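PDB 5KO5: purine nucleoside phosphorylase from Schistosoma mansoni, which probably catalyses the reversible phosphorolysis of purine nucleosides such as inosine and guanosine to the free base and ribose 1-phosphate. Local coordinates for residues A[79-84]-A[103-108]; A[137-142]-A[222-227]; A[176-181]-A[281-286]. All coordinates share one frame; numbering follows the deposited sequence.

Contact 1. Residues A[79-84]-A[103-108]; sequences KIVAMQ and RVMKLL. With EDO (1,2-ethanediol), chain E.
Met105 reaches from helix 95-108 to the strand residues Val81 and Met83 and carries the contact from the helix side. Its CG is anti to the carbonyl carbon (chi1 -73°), and beyond CG the chain runs fully extended, which lets CG meet Val81 and CE meet Met83. The division of labour is clear: Met105 CG lies 4.1 Å from Val81 CG1, and Met105 CE lies 3.7 Å from Met83 CG. With chi1 of Val81 at 52°, CG1 lies between the backbone N and the carbonyl carbon and is the methyl that meets Met105, while CG2 is anti to the N. Met83 runs straight as far as its sulfur and bends only at the last torsion, and it is its CG that takes the methyl of Met105. Everything that touches is apolar and buried; the contact is van der Waals packing, with no hydrogen bond across it. Leu70 of the adjoining strand 69-75 packs against both Val81 and Met83.

On Lys106 the side chain heads for another partner. Bent at its second and fourth torsions, it brings NZ to within 2.8 Å of O1 of a 1,2-ethanediol molecule, probably left by the crystallisation liquor, and the same NZ also bonds to the carbonyl oxygen of Cys233. Strand 78-84 leads into helix 95-108 and on to strand 112-121, with strand 29-32 lying between the two strands and parallel to both: a beta-alpha-beta crossover, as expected of the alpha/beta phosphorylase fold.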
loop_
_atom_site.group_PDB
_atom_site.type_symbol
_atom_site.label_atom_id
_atom_site.label_comp_id
_atom_site.label_asym_id
_atom_site.label_seq_id
_atom_site.Cartn_x
_atom_site.Cartn_y
_atom_site.Cartn_z
ATOM N N LYS A 79 -26.256 -18.548 20.975
ATOM C CA LYS A 79 -25.096 -19.391 20.729
ATOM C C LYS A 79 -24.068 -18.591 19.942
ATOM O O LYS A 79 -24.398 -17.978 18.921
ATOM C CB LYS A 79 -25.513 -20.639 19.953
ATOM C CG LYS A 79 -26.528 -21.490 20.705
ATOM C CD LYS A 79 -27.100 -22.598 19.837
ATOM C CE LYS A 79 -28.189 -23.368 20.579
ATOM N NZ LYS A 79 -28.828 -24.405 19.722
ATOM N N ILE A 80 -22.832 -18.561 20.438
ATOM C CA ILE A 80 -21.803 -17.714 19.853
ATOM C C ILE A 80 -20.527 -18.516 19.636
ATOM O O ILE A 80 -20.324 -19.588 20.211
ATOM C CB ILE A 80 -21.520 -16.446 20.696
ATOM C CG1 ILE A 80 -20.717 -16.790 21.947
ATOM C CG2 ILE A 80 -22.817 -15.723 21.068
ATOM C CD1 ILE A 80 -19.292 -16.307 21.873
ATOM N N VAL A 81 -19.665 -17.973 18.778
ATOM C CA VAL A 81 -18.309 -18.474 18.581
ATOM C C VAL A 81 -17.368 -17.281 18.647
ATOM O O VAL A 81 -17.614 -16.258 18.003
ATOM C CB VAL A 81 -18.154 -19.238 17.247
ATOM C CG1 VAL A 81 -18.661 -18.414 16.061
ATOM C CG2 VAL A 81 -16.707 -19.651 17.032
ATOM N N ALA A 82 -16.306 -17.399 19.440
ATOM C CA ALA A 82 -15.372 -16.301 19.659
ATOM C C ALA A 82 -13.973 -16.699 19.214
ATOM O O ALA A 82 -13.550 -17.841 19.418
ATOM C CB ALA A 82 -15.305 -15.945 21.147
ATOM N N MET A 83 -13.237 -15.744 18.645
ATOM C CA MET A 83 -11.806 -15.924 18.421
ATOM C C MET A 83 -11.059 -15.377 19.628
ATOM O O MET A 83 -11.099 -14.174 19.896
ATOM C CB MET A 83 -11.350 -15.225 17.144
ATOM C CG MET A 83 -11.961 -15.820 15.901
ATOM S SD MET A 83 -11.243 -15.206 14.362
ATOM C CE MET A 83 -9.639 -16.020 14.379
ATOM N N GLN A 84 -10.387 -16.260 20.364
ATOM C CA GLN A 84 -9.560 -15.865 21.496
ATOM C C GLN A 84 -8.117 -15.858 21.003
ATOM O O GLN A 84 -7.472 -16.905 20.916
ATOM C CB GLN A 84 -9.748 -16.838 22.653
ATOM C CG GLN A 84 -9.105 -16.377 23.933
ATOM C CD GLN A 84 -9.353 -17.344 25.053
ATOM O OE1 GLN A 84 -9.109 -18.544 24.919
ATOM N NE2 GLN A 84 -9.856 -16.833 26.168
ATOM N N ARG A 103 -14.629 -17.363 7.258
ATOM C CA ARG A 103 -15.402 -18.257 6.404
ATOM C C ARG A 103 -15.843 -19.515 7.145
ATOM O O ARG A 103 -16.932 -20.036 6.875
ATOM C CB ARG A 103 -14.598 -18.561 5.148
ATOM C CG ARG A 103 -14.519 -17.318 4.287
ATOM C CD ARG A 103 -13.675 -17.474 3.031
ATOM N NE ARG A 103 -13.839 -16.266 2.222
ATOM C CZ ARG A 103 -13.051 -15.923 1.214
ATOM N NH1 ARG A 103 -12.038 -16.709 0.858
ATOM N NH2 ARG A 103 -13.274 -14.784 0.569
ATOM N N VAL A 104 -15.028 -20.001 8.086
ATOM C CA VAL A 104 -15.475 -21.085 8.957
ATOM C C VAL A 104 -16.670 -20.638 9.789
ATOM O O VAL A 104 -17.655 -21.370 9.918
ATOM C CB VAL A 104 -14.303 -21.583 9.822
ATOM C CG1 VAL A 104 -14.799 -22.530 10.910
ATOM C CG2 VAL A 104 -13.270 -22.272 8.927
ATOM N N MET A 105 -16.609 -19.430 10.361
ATOM C CA MET A 105 -17.782 -18.901 11.054
ATOM C C MET A 105 -19.013 -18.947 10.164
ATOM O O MET A 105 -20.090 -19.348 10.613
ATOM C CB MET A 105 -17.545 -17.462 11.505
ATOM C CG MET A 105 -16.596 -17.325 12.670
ATOM S SD MET A 105 -16.581 -15.601 13.183
ATOM C CE MET A 105 -15.404 -15.661 14.540
ATOM N N LYS A 106 -18.874 -18.551 8.895
ATOM C CA LYS A 106 -20.020 -18.563 7.993
ATOM C C LYS A 106 -20.586 -19.970 7.855
ATOM O O LYS A 106 -21.799 -20.174 7.964
ATOM C CB LYS A 106 -19.624 -18.001 6.625
ATOM C CG LYS A 106 -20.750 -18.055 5.571
ATOM C CD LYS A 106 -21.829 -17.002 5.837
ATOM C CE LYS A 106 -23.073 -17.186 4.983
ATOM N NZ LYS A 106 -22.821 -17.052 3.532
ATOM N N LEU A 107 -19.710 -20.959 7.633
ATOM C CA LEU A 107 -20.173 -22.335 7.487
ATOM C C LEU A 107 -20.762 -22.884 8.777
ATOM O O LEU A 107 -21.601 -23.790 8.731
ATOM C CB LEU A 107 -19.044 -23.241 6.996
ATOM C CG LEU A 107 -18.514 -22.870 5.606
ATOM C CD1 LEU A 107 -17.510 -23.900 5.137
ATOM C CD2 LEU A 107 -19.639 -22.730 4.601
ATOM N N LEU A 108 -20.334 -22.368 9.928
ATOM C CA LEU A 108 -20.924 -22.791 11.194
ATOM C C LEU A 108 -22.304 -22.202 11.423
ATOM O O LEU A 108 -23.021 -22.682 12.311
ATOM C CB LEU A 108 -20.020 -22.415 12.372
ATOM C CG LEU A 108 -18.686 -23.157 12.487
ATOM C CD1 LEU A 108 -17.812 -22.527 13.564
ATOM C CD2 LEU A 108 -18.904 -24.647 12.745
HETATM C C1 EDO E . -20.889 -20.039 2.018
HETATM O O1 EDO E . -21.146 -18.634 1.872
HETATM C C2 EDO E . -22.195 -20.816 2.109
HETATM O O2 EDO E . -22.772 -20.671 3.415
#

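Contact 2. Residues A[137-142]-A[222-227]; sequences HINFPG and STVPEV
Val224 meets both His137 and Asn139, and it follows directly on the Ser222-Thr223 turn. Ser222 and Thr223 come first: their hydroxyls, Ser222 OG and Thr223 OG1, are joined by a hydrogen bond of 2.9 Å, and Thr223 OG1 is also bonded to Asn117. Thr223 occupies the N-cap position of helix 224-232, although its side chain makes no capping bond there.

Val224 opens the helix; its CG1 serves both partners, its CG2 only the histidine. CG1, anti to the backbone N (chi1 168°), sits over the face of the His137 imidazole, 3.9 Å from the ring centroid and 12° off the normal, a CH-pi contact. CG2 lies by the root of the ring, 3.8 Å from His137 CB. His137 ND1 is hydrogen-bonded to Tyr168. The first methyl also presses on the Asn139 amide, with Val224 CG1 3.6 Å from Asn139 CG. That amide is tied down from its own side as well: Asn139 caps the short helix 140-143 by accepting from Gly142 N, which lies 2.9 Å from Asn139 OD1 and well above the plane of the amide carbonyl.

Further along the helix, Glu226 makes a salt bridge to Arg86, and Val227 packs on Ile115 and Val237.

The contact thus fits the start of helix 224-232 against the end of strand 131-139. Strand 189-196 pairs with that strand and supplies Tyr194 and Phe196 beside the valine and the asparagine, while Glu207 of the second subunit bonds to the backbone N of Asn139, placing the junction at a subunit interface.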
loop_
_atom_site.group_PDB
_atom_site.type_symbol
_atom_site.label_atom_id
_atom_site.label_comp_id
_atom_site.label_asym_id
_atom_site.label_seq_id
_atom_site.Cartn_x
_atom_site.Cartn_y
_atom_site.Cartn_z
ATOM N N HIS A 137 -15.140 3.111 6.482
ATOM C CA HIS A 137 -13.697 3.002 6.655
ATOM C C HIS A 137 -12.923 3.567 5.473
ATOM O O HIS A 137 -13.454 3.740 4.372
ATOM C CB HIS A 137 -13.242 1.569 6.969
ATOM C CG HIS A 137 -13.422 0.583 5.850
ATOM N ND1 HIS A 137 -14.046 -0.631 6.041
ATOM C CD2 HIS A 137 -13.010 0.595 4.556
ATOM C CE1 HIS A 137 -14.032 -1.317 4.913
ATOM N NE2 HIS A 137 -13.405 -0.598 3.995
ATOM N N ILE A 138 -11.641 3.840 5.726
ATOM C CA ILE A 138 -10.666 4.128 4.677
ATOM C C ILE A 138 -9.588 3.062 4.778
ATOM O O ILE A 138 -8.850 2.997 5.769
ATOM C CB ILE A 138 -10.079 5.536 4.781
ATOM C CG1 ILE A 138 -11.213 6.558 4.630
ATOM C CG2 ILE A 138 -9.015 5.734 3.693
ATOM C CD1 ILE A 138 -10.786 7.993 4.722
ATOM N N ASN A 139 -9.527 2.200 3.778
ATOM C CA ASN A 139 -8.716 0.981 3.809
ATOM C C ASN A 139 -7.439 1.261 3.029
ATOM O O ASN A 139 -7.353 0.966 1.841
ATOM C CB ASN A 139 -9.551 -0.104 3.138
ATOM C CG ASN A 139 -8.886 -1.459 3.085
ATOM O OD1 ASN A 139 -7.818 -1.700 3.653
ATOM N ND2 ASN A 139 -9.546 -2.385 2.378
ATOM N N PHE A 140 -6.433 1.825 3.703
ATOM C CA PHE A 140 -5.187 2.111 3.001
ATOM C C PHE A 140 -4.551 0.861 2.413
ATOM O O PHE A 140 -4.113 0.920 1.249
ATOM C CB PHE A 140 -4.238 2.921 3.891
ATOM C CG PHE A 140 -4.698 4.340 4.106
ATOM C CD1 PHE A 140 -4.515 5.297 3.113
ATOM C CD2 PHE A 140 -5.350 4.706 5.272
ATOM C CE1 PHE A 140 -4.951 6.601 3.300
ATOM C CE2 PHE A 140 -5.787 6.002 5.461
ATOM C CZ PHE A 140 -5.580 6.951 4.477
ATOM N N PRO A 141 -4.479 -0.277 3.112
ATOM C CA PRO A 141 -3.980 -1.491 2.449
ATOM C C PRO A 141 -4.781 -1.848 1.208
ATOM O O PRO A 141 -4.193 -2.221 0.182
ATOM C CB PRO A 141 -4.075 -2.558 3.558
ATOM C CG PRO A 141 -3.890 -1.738 4.846
ATOM C CD PRO A 141 -4.737 -0.513 4.553
ATOM N N GLY A 142 -6.109 -1.734 1.258
ATOM C CA GLY A 142 -6.917 -2.069 0.092
ATOM C C GLY A 142 -6.614 -1.177 -1.097
ATOM O O GLY A 142 -6.444 -1.650 -2.223
ATOM N N SER A 222 -6.465 -2.994 12.645
ATOM C CA SER A 222 -7.186 -4.254 12.562
ATOM C C SER A 222 -8.540 -3.995 11.925
ATOM O O SER A 222 -8.766 -2.944 11.316
ATOM C CB SER A 222 -7.345 -4.867 13.963
ATOM O OG SER A 222 -8.245 -4.094 14.729
ATOM N N THR A 223 -9.427 -4.979 12.071
ATOM C CA THR A 223 -10.873 -4.840 11.911
ATOM C C THR A 223 -11.318 -4.822 10.454
ATOM O O THR A 223 -12.152 -5.637 10.060
ATOM C CB THR A 223 -11.387 -3.635 12.692
ATOM O OG1 THR A 223 -11.105 -3.857 14.084
ATOM C CG2 THR A 223 -12.892 -3.473 12.509
ATOM N N VAL A 224 -10.776 -3.913 9.647
ATOM C CA VAL A 224 -11.149 -3.796 8.238
ATOM C C VAL A 224 -10.989 -5.114 7.473
ATOM O O VAL A 224 -11.886 -5.465 6.691
ATOM C CB VAL A 224 -10.444 -2.595 7.583
ATOM C CG1 VAL A 224 -10.584 -2.626 6.061
ATOM C CG2 VAL A 224 -11.009 -1.290 8.151
ATOM N N PRO A 225 -9.919 -5.895 7.665
ATOM C CA PRO A 225 -9.844 -7.176 6.929
ATOM C C PRO A 225 -10.986 -8.111 7.279
ATOM O O PRO A 225 -11.623 -8.681 6.382
ATOM C CB PRO A 225 -8.472 -7.744 7.336
ATOM C CG PRO A 225 -7.658 -6.496 7.704
ATOM C CD PRO A 225 -8.662 -5.599 8.387
ATOM N N GLU A 226 -11.302 -8.219 8.569
ATOM C CA GLU A 226 -12.387 -9.100 8.991
ATOM C C GLU A 226 -13.723 -8.594 8.488
ATOM O O GLU A 226 -14.573 -9.396 8.074
ATOM C CB GLU A 226 -12.423 -9.199 10.518
ATOM C CG GLU A 226 -11.245 -9.913 11.118
ATOM C CD GLU A 226 -10.187 -8.967 11.630
ATOM O OE1 GLU A 226 -9.916 -7.968 10.946
ATOM O OE2 GLU A 226 -9.622 -9.228 12.718
ATOM N N VAL A 227 -13.940 -7.274 8.542
ATOM C CA VAL A 227 -15.167 -6.676 8.026
ATOM C C VAL A 227 -15.369 -7.042 6.564
ATOM O O VAL A 227 -16.483 -7.377 6.140
ATOM C CB VAL A 227 -15.145 -5.146 8.213
ATOM C CG1 VAL A 227 -16.318 -4.510 7.481
ATOM C CG2 VAL A 227 -15.184 -4.779 9.693
#

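Contact 3. Residues A[176-181]-A[281-286]; sequences ALKIAQ and ITRLPL
Ile179 lays its CG1 over one face of the Arg283 guanidinium, with Ile179 CG1 3.8 Å from Arg283 NH1. The two side chains run antiparallel alongside one another: the isoleucine comes out of helix 170-182 as the arginine comes back from the end of helix 259-283, so that Ile179 CD1 ends beside Arg283 CG, 4.1 Å away. The arginine reaches this place by folding twice, at chi2 (-91°) and again at chi3, and its flat end lies against the isoleucine.

Lys178, one residue earlier, flanks the same group. Its CG stands 4.1 Å from Arg283 NH2, and the lysine chain passes roughly perpendicular to the arginine. Although the first bond of the lysine side chain heads for the other segment, the chain bends and carries its amine away, leaving Lys178 NZ 6.7 Å from Arg283 NH2. The lysine therefore contributes a methylene to the contact and keeps its charge at a distance.

The charge of Arg283 is met by neighbours on both helices: NH1 forms salt bridges with Glu182, just past the end of segment 176-181, and with Glu279, one helical turn earlier in its own helix. Ile179 also packs on Trp276 and Ile280, continuing the apolar seam between the helices. No hydrogen bond joins the two segments directly. The chemistry implies a partly buried join near the surface in which an isoleucine methylene lies over one guanidinium face while two carboxylates probably neutralise its charge and fix how it is turned.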
loop_
_atom_site.group_PDB
_atom_site.type_symbol
_atom_site.label_atom_id
_atom_site.label_comp_id
_atom_site.label_asym_id
_atom_site.label_seq_id
_atom_site.Cartn_x
_atom_site.Cartn_y
_atom_site.Cartn_z
ATOM N N ALA A 176 -26.846 -0.722 19.357
ATOM C CA ALA A 176 -25.755 -0.453 20.289
ATOM C C ALA A 176 -25.936 0.896 20.974
ATOM O O ALA A 176 -25.775 1.007 22.198
ATOM C CB ALA A 176 -24.407 -0.527 19.567
ATOM N N LEU A 177 -26.282 1.932 20.203
ATOM C CA LEU A 177 -26.511 3.246 20.794
ATOM C C LEU A 177 -27.694 3.218 21.749
ATOM O O LEU A 177 -27.636 3.814 22.830
ATOM C CB LEU A 177 -26.734 4.299 19.707
ATOM C CG LEU A 177 -27.005 5.711 20.244
ATOM C CD1 LEU A 177 -25.798 6.222 21.032
ATOM C CD2 LEU A 177 -27.390 6.690 19.134
ATOM N N LYS A 178 -28.772 2.524 21.372
ATOM C CA LYS A 178 -29.957 2.472 22.222
ATOM C C LYS A 178 -29.632 1.878 23.586
ATOM O O LYS A 178 -30.095 2.379 24.618
ATOM C CB LYS A 178 -31.056 1.655 21.540
ATOM C CG LYS A 178 -32.333 1.551 22.356
ATOM C CD LYS A 178 -33.367 2.533 21.857
ATOM C CE LYS A 178 -34.012 2.042 20.576
ATOM N NZ LYS A 178 -34.984 3.032 20.036
ATOM N N ILE A 179 -28.832 0.810 23.609
ATOM C CA ILE A 179 -28.463 0.182 24.873
ATOM C C ILE A 179 -27.584 1.111 25.704
ATOM O O ILE A 179 -27.700 1.159 26.935
ATOM C CB ILE A 179 -27.807 -1.187 24.613
ATOM C CG1 ILE A 179 -28.853 -2.164 24.067
ATOM C CG2 ILE A 179 -27.170 -1.734 25.887
ATOM C CD1 ILE A 179 -28.267 -3.409 23.440
ATOM N N ALA A 180 -26.701 1.874 25.051
ATOM C CA ALA A 180 -25.901 2.849 25.785
ATOM C C ALA A 180 -26.784 3.910 26.426
ATOM O O ALA A 180 -26.542 4.325 27.565
ATOM C CB ALA A 180 -24.876 3.498 24.860
ATOM N N GLN A 181 -27.823 4.354 25.711
ATOM C CA GLN A 181 -28.744 5.339 26.272
ATOM C C GLN A 181 -29.499 4.765 27.462
ATOM O O GLN A 181 -29.700 5.454 28.472
ATOM C CB GLN A 181 -29.721 5.805 25.194
ATOM C CG GLN A 181 -29.055 6.501 24.017
ATOM C CD GLN A 181 -29.985 6.663 22.831
ATOM O OE1 GLN A 181 -31.009 5.981 22.733
ATOM N NE2 GLN A 181 -29.638 7.570 21.927
ATOM N N ILE A 281 -25.914 -8.756 22.475
ATOM C CA ILE A 281 -26.155 -10.145 22.093
ATOM C C ILE A 281 -27.571 -10.582 22.470
ATOM O O ILE A 281 -28.298 -11.160 21.651
ATOM C CB ILE A 281 -25.071 -11.062 22.694
ATOM C CG1 ILE A 281 -23.721 -10.783 22.030
ATOM C CG2 ILE A 281 -25.453 -12.530 22.538
ATOM C CD1 ILE A 281 -22.536 -11.438 22.724
ATOM N N THR A 282 -27.990 -10.303 23.711
ATOM C CA THR A 282 -29.333 -10.704 24.135
ATOM C C THR A 282 -30.419 -10.009 23.324
ATOM O O THR A 282 -31.518 -10.554 23.163
ATOM C CB THR A 282 -29.562 -10.414 25.621
ATOM O OG1 THR A 282 -29.839 -9.020 25.801
ATOM C CG2 THR A 282 -28.362 -10.789 26.440
ATOM N N ARG A 283 -30.137 -8.812 22.811
ATOM C CA ARG A 283 -31.141 -8.008 22.127
ATOM C C ARG A 283 -31.145 -8.195 20.613
ATOM O O ARG A 283 -32.061 -7.700 19.946
ATOM C CB ARG A 283 -30.957 -6.527 22.481
ATOM C CG ARG A 283 -31.157 -6.220 23.965
ATOM C CD ARG A 283 -32.600 -5.857 24.276
ATOM N NE ARG A 283 -32.966 -4.574 23.687
ATOM C CZ ARG A 283 -32.753 -3.399 24.269
ATOM N NH1 ARG A 283 -32.176 -3.344 25.462
ATOM N NH2 ARG A 283 -33.114 -2.282 23.658
ATOM N N LEU A 284 -30.156 -8.892 20.062
ATOM C CA LEU A 284 -30.108 -9.122 18.627
ATOM C C LEU A 284 -31.380 -9.816 18.150
ATOM O O LEU A 284 -31.958 -10.635 18.878
ATOM C CB LEU A 284 -28.903 -9.992 18.282
ATOM C CG LEU A 284 -27.608 -9.201 18.361
ATOM C CD1 LEU A 284 -26.398 -10.063 18.063
ATOM C CD2 LEU A 284 -27.692 -8.026 17.418
ATOM N N PRO A 285 -31.851 -9.507 16.946
ATOM C CA PRO A 285 -33.025 -10.199 16.410
ATOM C C PRO A 285 -32.752 -11.684 16.217
ATOM O O PRO A 285 -31.619 -12.106 15.969
ATOM C CB PRO A 285 -33.266 -9.500 15.066
ATOM C CG PRO A 285 -31.956 -8.885 14.716
ATOM C CD PRO A 285 -31.339 -8.483 16.022
ATOM N N LEU A 286 -33.816 -12.483 16.343
ATOM C CA LEU A 286 -33.694 -13.921 16.145
ATOM C C LEU A 286 -33.494 -14.291 14.681
ATOM O O LEU A 286 -33.068 -15.415 14.392
ATOM C CB LEU A 286 -34.923 -14.641 16.703
ATOM C CG LEU A 286 -35.200 -14.486 18.200
ATOM C CD1 LEU A 286 -36.525 -15.139 18.564
ATOM C CD2 LEU A 286 -34.066 -15.074 19.027
#

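Overall arrangement
Along the chain, contact 1 closes before the other two open, whereas contacts 2 and 3 interleave, their segments alternating from 137-142 to 281-286. Contacts 1 and 2 reach the same mixed sheet, through strands 78-84 and 131-139, with centres about 20 Å apart. Contact 3 lies farther out, its centre about 18 Å from that of the chain; its centre is about 20 Å from that of contact 1 and 25 Å from that of contact 2. Helices 95-108 and 224-232 are thus set against the sheet, and helices 170-182 and 259-283 are packed on each other. Contact 2 alone meets other subunits of the trimer, and the side chain of Val224 is about 11 Å from the bound cytosine.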